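Local atomic coordinates of alpha-rhamnosidase (Dictyoglomus thermophilum, PDB entry 6I60), a protein that probably hydrolyses alpha-L-rhamnosides, releasing terminal non-reducing alpha-L-rhamnose units, and has been applied to the selective derhamnosylation of natural flavonoids. Residues I294-Y305 and Y427-G435; Y405-A413 and C497-G505. All blocks are in the same frame, centred on the assembly; numbering follows the deposited sequence.

Contact 1: residues I294-Y305 and Y427-G435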
# COMPACT_ATOMS: atom_id res chain seq x y z
N ILE A 294 2.79 28.61 12.37
CA ILE A 294 3.71 27.74 11.65
C ILE A 294 4.53 28.57 10.67
O ILE A 294 3.97 29.30 9.84
CB ILE A 294 2.95 26.62 10.92
CG1 ILE A 294 2.26 25.71 11.93
CG2 ILE A 294 3.90 25.81 10.06
CD1 ILE A 294 0.75 25.77 11.87
N THR A 295 5.85 28.47 10.77
CA THR A 295 6.74 29.13 9.82
C THR A 295 7.15 28.15 8.73
O THR A 295 6.35 27.85 7.83
CB THR A 295 7.99 29.68 10.53
OG1 THR A 295 8.78 28.60 11.02
CG2 THR A 295 7.58 30.59 11.69
N LEU A 296 8.38 27.65 8.79
CA LEU A 296 8.85 26.69 7.80
C LEU A 296 8.25 25.32 8.05
O LEU A 296 8.09 24.89 9.20
CB LEU A 296 10.38 26.61 7.83
CG LEU A 296 11.13 27.93 7.64
CD1 LEU A 296 12.62 27.71 7.77
CD2 LEU A 296 10.79 28.54 6.29
N ASN A 297 7.92 24.62 6.96
CA ASN A 297 7.38 23.27 7.05
C ASN A 297 7.88 22.47 5.86
O ASN A 297 7.77 22.93 4.71
CB ASN A 297 5.85 23.28 7.11
CG ASN A 297 5.21 23.89 5.87
OD1 ASN A 297 4.66 23.18 5.03
ND2 ASN A 297 5.29 25.21 5.75
N SER A 298 8.43 21.29 6.13
CA SER A 298 8.97 20.44 5.08
C SER A 298 8.87 18.99 5.51
O SER A 298 9.06 18.67 6.69
CB SER A 298 10.43 20.80 4.78
OG SER A 298 10.85 20.23 3.55
N LEU A 299 8.56 18.11 4.56
CA LEU A 299 8.46 16.69 4.87
C LEU A 299 9.81 16.12 5.29
O LEU A 299 9.86 15.19 6.11
CB LEU A 299 7.92 15.92 3.66
CG LEU A 299 6.51 16.28 3.19
CD1 LEU A 299 6.19 15.59 1.87
CD2 LEU A 299 5.49 15.91 4.25
N TYR A 300 10.91 16.65 4.75
CA TYR A 300 12.23 16.12 5.08
C TYR A 300 12.79 16.75 6.35
O TYR A 300 13.47 16.08 7.13
CB TYR A 300 13.20 16.34 3.93
CG TYR A 300 12.92 15.54 2.68
CD1 TYR A 300 13.47 15.90 1.46
CD2 TYR A 300 12.10 14.41 2.72
CE1 TYR A 300 13.22 15.18 0.31
CE2 TYR A 300 11.84 13.68 1.57
CZ TYR A 300 12.41 14.07 0.37
OH TYR A 300 12.16 13.34 -0.77
N HIS A 301 12.52 18.04 6.56
CA HIS A 301 13.21 18.81 7.58
C HIS A 301 12.36 19.18 8.79
O HIS A 301 12.90 19.68 9.77
CB HIS A 301 13.79 20.08 6.96
CG HIS A 301 14.56 19.84 5.70
ND1 HIS A 301 15.76 19.16 5.68
CD2 HIS A 301 14.30 20.18 4.42
CE1 HIS A 301 16.20 19.10 4.44
NE2 HIS A 301 15.34 19.71 3.65
N GLY A 302 11.06 18.95 8.74
CA GLY A 302 10.21 19.18 9.90
C GLY A 302 9.41 20.46 9.80
O GLY A 302 9.28 21.08 8.74
N GLU A 303 8.87 20.86 10.94
CA GLU A 303 7.97 22.00 11.03
C GLU A 303 8.31 22.81 12.27
O GLU A 303 8.68 22.25 13.31
CB GLU A 303 6.50 21.55 11.05
CG GLU A 303 5.56 22.44 11.86
CD GLU A 303 4.33 21.69 12.35
OE1 GLU A 303 3.71 20.97 11.54
OE2 GLU A 303 3.99 21.82 13.55
N ILE A 304 8.20 24.13 12.16
CA ILE A 304 8.42 25.05 13.27
C ILE A 304 7.10 25.71 13.63
O ILE A 304 6.42 26.27 12.75
CB ILE A 304 9.49 26.10 12.92
CG1 ILE A 304 10.83 25.43 12.64
CG2 ILE A 304 9.63 27.12 14.04
CD1 ILE A 304 11.61 26.08 11.53
N TYR A 305 6.73 25.66 14.91
CA TYR A 305 5.47 26.21 15.41
C TYR A 305 5.79 27.23 16.49
O TYR A 305 6.20 26.87 17.59
CB TYR A 305 4.57 25.10 15.95
CG TYR A 305 3.15 25.53 16.25
CD1 TYR A 305 2.84 26.24 17.40
CD2 TYR A 305 2.11 25.20 15.38
CE1 TYR A 305 1.54 26.62 17.68
CE2 TYR A 305 0.81 25.58 15.65
CZ TYR A 305 0.53 26.29 16.80
OH TYR A 305 -0.77 26.67 17.07
N TYR A 427 1.76 20.10 21.53
CA TYR A 427 2.14 20.36 20.15
C TYR A 427 2.39 19.06 19.41
O TYR A 427 3.07 18.17 19.93
CB TYR A 427 3.40 21.24 20.09
CG TYR A 427 4.08 21.19 18.74
CD1 TYR A 427 3.47 21.74 17.61
CD2 TYR A 427 5.32 20.59 18.58
CE1 TYR A 427 4.08 21.69 16.38
CE2 TYR A 427 5.94 20.54 17.35
CZ TYR A 427 5.31 21.09 16.25
OH TYR A 427 5.93 21.04 15.02
N GLU A 428 1.84 18.96 18.20
CA GLU A 428 2.17 17.93 17.23
C GLU A 428 2.40 18.58 15.87
O GLU A 428 1.67 19.51 15.50
CB GLU A 428 1.07 16.87 17.11
CG GLU A 428 0.19 16.68 18.34
CD GLU A 428 -0.92 15.67 18.11
OE1 GLU A 428 -2.03 15.86 18.66
OE2 GLU A 428 -0.69 14.68 17.37
N PRO A 429 3.39 18.13 15.12
CA PRO A 429 3.57 18.64 13.76
C PRO A 429 2.43 18.19 12.85
O PRO A 429 1.85 17.12 13.02
CB PRO A 429 4.91 18.03 13.31
CG PRO A 429 5.57 17.57 14.58
CD PRO A 429 4.46 17.20 15.51
N ARG A 430 2.11 19.04 11.88
CA ARG A 430 1.00 18.81 10.97
C ARG A 430 1.39 18.74 9.50
O ARG A 430 0.59 18.24 8.70
CB ARG A 430 -0.07 19.90 11.14
CG ARG A 430 0.52 21.30 11.19
CD ARG A 430 -0.52 22.37 10.95
NE ARG A 430 -1.51 22.46 12.03
CZ ARG A 430 -1.24 22.82 13.28
NH1 ARG A 430 -0.01 23.12 13.65
NH2 ARG A 430 -2.22 22.87 14.18
N PHE A 431 2.58 19.21 9.13
CA PHE A 431 2.99 19.27 7.73
C PHE A 431 4.31 18.54 7.50
O PHE A 431 5.10 18.94 6.64
CB PHE A 431 3.10 20.73 7.28
CG PHE A 431 1.78 21.45 7.22
CD1 PHE A 431 0.67 20.84 6.67
CD2 PHE A 431 1.65 22.73 7.72
CE1 PHE A 431 -0.55 21.50 6.61
CE2 PHE A 431 0.44 23.40 7.67
CZ PHE A 431 -0.66 22.78 7.12
N THR A 432 4.55 17.47 8.24
CA THR A 432 5.77 16.69 8.10
C THR A 432 5.56 15.32 8.74
O THR A 432 4.56 15.08 9.42
CB THR A 432 6.97 17.40 8.74
OG1 THR A 432 8.12 16.55 8.70
CG2 THR A 432 6.66 17.75 10.19
N TYR A 433 6.53 14.44 8.51
CA TYR A 433 6.56 13.15 9.19
C TYR A 433 7.99 12.62 9.16
O TYR A 433 8.76 12.95 8.26
CB TYR A 433 5.58 12.15 8.57
CG TYR A 433 6.05 11.47 7.30
CD1 TYR A 433 6.68 10.24 7.34
CD2 TYR A 433 5.83 12.05 6.06
CE1 TYR A 433 7.10 9.61 6.18
CE2 TYR A 433 6.25 11.43 4.89
CZ TYR A 433 6.88 10.21 4.96
OH TYR A 433 7.30 9.59 3.81
N HIS A 434 8.33 11.82 10.16
CA HIS A 434 9.67 11.26 10.29
C HIS A 434 9.58 9.76 10.53
O HIS A 434 8.58 9.24 11.04
CB HIS A 434 10.45 11.92 11.44
CG HIS A 434 10.09 13.35 11.68
ND1 HIS A 434 10.56 14.38 10.89
CD2 HIS A 434 9.31 13.93 12.63
CE1 HIS A 434 10.08 15.53 11.34
NE2 HIS A 434 9.32 15.28 12.40
N GLY A 435 10.65 9.06 10.14
CA GLY A 435 10.80 7.65 10.46
C GLY A 435 11.88 7.48 11.51
O GLY A 435 13.02 7.90 11.30
O HOH W 1 11.56 14.47 8.45
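Glu-303 reaches from its strand into the bend at Pro-429 to Phe-431, in the irregular stretch between strands 425-427 and 434-436, where one carboxylate oxygen accepts two backbone N-H groups. Arg-430 N lies 2.5 Å from Glu-303 OE1 in a nearly straight bond (169°), on the syn side of the carboxylate. Phe-431 N is 3.2 Å from Glu-303 OE1, almost in line with the C-O bond. A glutamate suits this spot because its long, extended chain can reach two consecutive backbone amides. The other oxygen lies at the edge of the Tyr-427 ring near OH, a bond made doubtful by a clash in the model. Beside this site Phe-431 CB packs 3.8 Å from Asn-297 CB.

Near the turn the two segments are also closely packed. Thr-432 OG1, anti to its backbone N (chi1 175°), comes 3.1 Å from Ser-298 O and 3.4 Å from Leu-299 O; both bonds are weak. Gly-302 CA meets the in-plane edge of His-434 at CE1 (3.9 Å); the positive phi of Gly-302 leaves no room for a side chain beside the preceding carbonyl. Water 1 lies 2.6 Å from ND1 of His-434, whose NE2 is held by Asp-415.

Packing is looser toward the partly exposed side. There Arg-430 turns back at chi3 (67°), laying NH1 at the edge of the Tyr-305 ring, 3.3 Å from CE2, with Ile-294 CD1 also near NH1; its NE is paired with Glu-203. Tyr-305 CB meets Tyr-427 CE1, the two rings lying oblique to each other.

Segment 294-305 is a beta hairpin with a three-residue turn, from the N-terminal domain family region, docked on a loop of the concanavalin-like domain.

Contact 2: residues Y405-A413 and C497-G505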
# COMPACT_ATOMS: atom_id res chain seq x y z
N TYR A 405 21.93 10.27 13.67
CA TYR A 405 21.10 10.79 12.60
C TYR A 405 21.65 10.48 11.22
O TYR A 405 21.24 11.11 10.24
CB TYR A 405 20.92 12.30 12.76
CG TYR A 405 20.48 12.73 14.14
CD1 TYR A 405 19.15 12.66 14.52
CD2 TYR A 405 21.40 13.22 15.07
CE1 TYR A 405 18.73 13.05 15.78
CE2 TYR A 405 20.99 13.61 16.33
CZ TYR A 405 19.66 13.53 16.68
OH TYR A 405 19.26 13.92 17.93
N SER A 406 22.56 9.51 11.11
CA SER A 406 23.22 9.24 9.84
C SER A 406 22.24 8.71 8.80
O SER A 406 22.28 9.12 7.63
CB SER A 406 24.37 8.25 10.04
OG SER A 406 25.29 8.71 11.02
N THR A 407 21.35 7.80 9.20
CA THR A 407 20.39 7.25 8.25
C THR A 407 19.43 8.31 7.72
O THR A 407 18.86 8.12 6.64
CB THR A 407 19.60 6.10 8.89
OG1 THR A 407 19.03 6.54 10.13
CG2 THR A 407 20.51 4.92 9.16
N ASN A 408 19.24 9.41 8.45
CA ASN A 408 18.40 10.50 7.96
C ASN A 408 19.10 11.32 6.88
O ASN A 408 18.42 11.99 6.10
CB ASN A 408 17.98 11.41 9.11
CG ASN A 408 17.11 10.70 10.14
OD1 ASN A 408 16.88 9.50 10.06
ND2 ASN A 408 16.63 11.45 11.13
N ARG A 409 20.43 11.27 6.83
CA ARG A 409 21.24 11.93 5.80
C ARG A 409 20.96 13.43 5.87
O ARG A 409 20.98 14.00 6.97
CB ARG A 409 20.98 11.26 4.46
CG ARG A 409 21.51 9.83 4.37
CD ARG A 409 21.69 9.39 2.93
NE ARG A 409 20.57 9.82 2.09
CZ ARG A 409 20.25 9.25 0.94
NH1 ARG A 409 19.22 9.71 0.24
NH2 ARG A 409 20.95 8.22 0.48
N THR A 410 20.70 14.10 4.75
CA THR A 410 20.49 15.54 4.74
C THR A 410 19.12 15.96 5.26
O THR A 410 18.90 17.16 5.48
CB THR A 410 20.68 16.10 3.33
OG1 THR A 410 19.45 16.00 2.60
CG2 THR A 410 21.76 15.32 2.59
N ALA A 411 18.20 15.02 5.45
CA ALA A 411 16.90 15.34 6.03
C ALA A 411 17.09 15.77 7.48
O ALA A 411 17.55 14.98 8.31
CB ALA A 411 15.96 14.15 5.94
N LEU A 412 16.75 17.03 7.78
CA LEU A 412 16.92 17.54 9.14
C LEU A 412 16.08 16.74 10.13
O LEU A 412 16.59 16.27 11.15
CB LEU A 412 16.56 19.02 9.18
CG LEU A 412 17.72 20.00 9.02
CD1 LEU A 412 17.31 21.38 9.50
CD2 LEU A 412 18.95 19.51 9.76
N ALA A 413 14.79 16.60 9.84
CA ALA A 413 13.87 15.80 10.66
C ALA A 413 13.83 16.29 12.11
O ALA A 413 13.80 15.50 13.05
CB ALA A 413 14.23 14.31 10.61
N CYS A 497 12.00 4.21 1.62
CA CYS A 497 12.36 4.47 3.01
C CYS A 497 11.52 5.65 3.49
O CYS A 497 11.02 6.43 2.68
CB CYS A 497 13.85 4.79 3.16
SG CYS A 497 14.46 6.10 2.08
N PRO A 498 11.34 5.79 4.80
CA PRO A 498 10.52 6.89 5.30
C PRO A 498 11.26 7.88 6.19
O PRO A 498 10.62 8.73 6.82
CB PRO A 498 9.44 6.15 6.09
CG PRO A 498 10.16 4.88 6.61
CD PRO A 498 11.45 4.72 5.81
N GLN A 499 12.59 7.79 6.26
CA GLN A 499 13.34 8.53 7.26
C GLN A 499 14.26 9.60 6.70
O GLN A 499 14.49 10.61 7.37
CB GLN A 499 14.15 7.57 8.14
CG GLN A 499 15.49 7.13 7.55
CD GLN A 499 15.34 6.01 6.53
OE1 GLN A 499 14.78 4.95 6.83
NE2 GLN A 499 15.83 6.24 5.32
N ARG A 500 14.79 9.44 5.49
CA ARG A 500 15.80 10.34 4.97
C ARG A 500 15.20 11.27 3.90
O ARG A 500 13.98 11.34 3.71
CB ARG A 500 16.99 9.55 4.43
CG ARG A 500 16.69 8.68 3.22
CD ARG A 500 17.83 7.71 2.96
NE ARG A 500 17.64 6.94 1.73
CZ ARG A 500 18.24 5.79 1.48
NH1 ARG A 500 19.06 5.25 2.37
NH2 ARG A 500 18.02 5.16 0.33
N ASP A 501 16.09 11.98 3.20
CA ASP A 501 15.68 12.95 2.19
C ASP A 501 15.32 12.27 0.88
O ASP A 501 15.79 12.67 -0.19
CB ASP A 501 16.80 13.97 1.97
CG ASP A 501 18.16 13.33 1.77
OD1 ASP A 501 18.26 12.08 1.86
OD2 ASP A 501 19.13 14.07 1.52
N GLU A 502 14.49 11.23 0.95
CA GLU A 502 14.06 10.51 -0.25
C GLU A 502 12.57 10.23 -0.17
O GLU A 502 11.75 11.07 -0.56
CB GLU A 502 14.85 9.22 -0.41
CG GLU A 502 14.77 8.61 -1.80
CD GLU A 502 15.91 7.65 -2.10
OE1 GLU A 502 15.98 7.15 -3.24
OE2 GLU A 502 16.72 7.40 -1.19
N ARG A 503 12.21 9.04 0.33
CA ARG A 503 10.81 8.63 0.47
C ARG A 503 10.07 8.66 -0.86
O ARG A 503 8.86 8.88 -0.91
CB ARG A 503 10.08 9.48 1.51
CG ARG A 503 10.88 9.72 2.79
CD ARG A 503 10.26 10.80 3.64
NE ARG A 503 11.21 11.37 4.60
CZ ARG A 503 10.87 11.92 5.75
NH1 ARG A 503 9.59 12.00 6.10
NH2 ARG A 503 11.80 12.41 6.56
N MET A 504 10.79 8.43 -1.96
CA MET A 504 10.20 8.46 -3.28
C MET A 504 9.48 7.14 -3.58
O MET A 504 9.66 6.13 -2.89
CB MET A 504 11.27 8.71 -4.34
CG MET A 504 11.82 10.13 -4.34
SD MET A 504 10.51 11.36 -4.23
CE MET A 504 11.48 12.87 -4.11
N GLY A 505 8.64 7.18 -4.61
CA GLY A 505 7.90 6.00 -5.01
C GLY A 505 8.66 5.14 -6.00
O GLY A 505 8.26 5.02 -7.16
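A type II' beta turn from Asn-408 to Ala-411 projects Arg-409 onto Arg-500 and Asp-501, in a loop of the glycosidase domain that forms an inverse gamma turn centred on Asp-501. Arg-409 grips Asp-501 side-on: NE (3.2 Å) and NH1 (3.0 Å) both point to OD1, which lies in the guanidinium plane, while the carboxylate is turned 72° from it. The bend at chi3 (-42°) brings the guanidinium flat over Arg-500, planes 13° apart and centres 4.0 Å from each other, with Arg-500 CD over its face. The like charges are probably offset by Asp-501, Glu-502 and Glu-805. Arg-500 NE and NH2 both bond Glu-502 OE2, NH2 at 3.0 Å, and its NH1 pairs with Glu-805; Glu-502 OE1 accepts from Trp-506 NE1. Arginine suits both positions, since one flat group can stack and donate from its rim together. Ala-411 is small enough for CB to rest 3.5 Å from Asp-501 N, and Arg-500 CB packs on the carbonyl O of Thr-407 and of Asn-408. The turn lies between strands 403-404 and 414-418, its partner between helices 473-488 and 507-512, and Tyr-171 of strand 171-184 touches Thr-410 and Asp-501.

Both contacts are largely buried, their centres about 14 Å apart, and both involve the concanavalin-like region: contact 1 joins it to the N-terminal domain region, contact 2 to the glycosidase domain. Contact 1 pairs a hairpin with a loop and relies on a carboxylate serving backbone amides and on aromatic packing; contact 2, between two irregular loops, relies on a network of charged side chains. They also touch directly. Tyr-300 OH probably bonds Glu-502 O, and Arg-503 NH1 probably bonds Tyr-433 O while its guanidinium makes a cation-pi contact with the Tyr-433 ring. The three regions thus meet around the 299-301 turn.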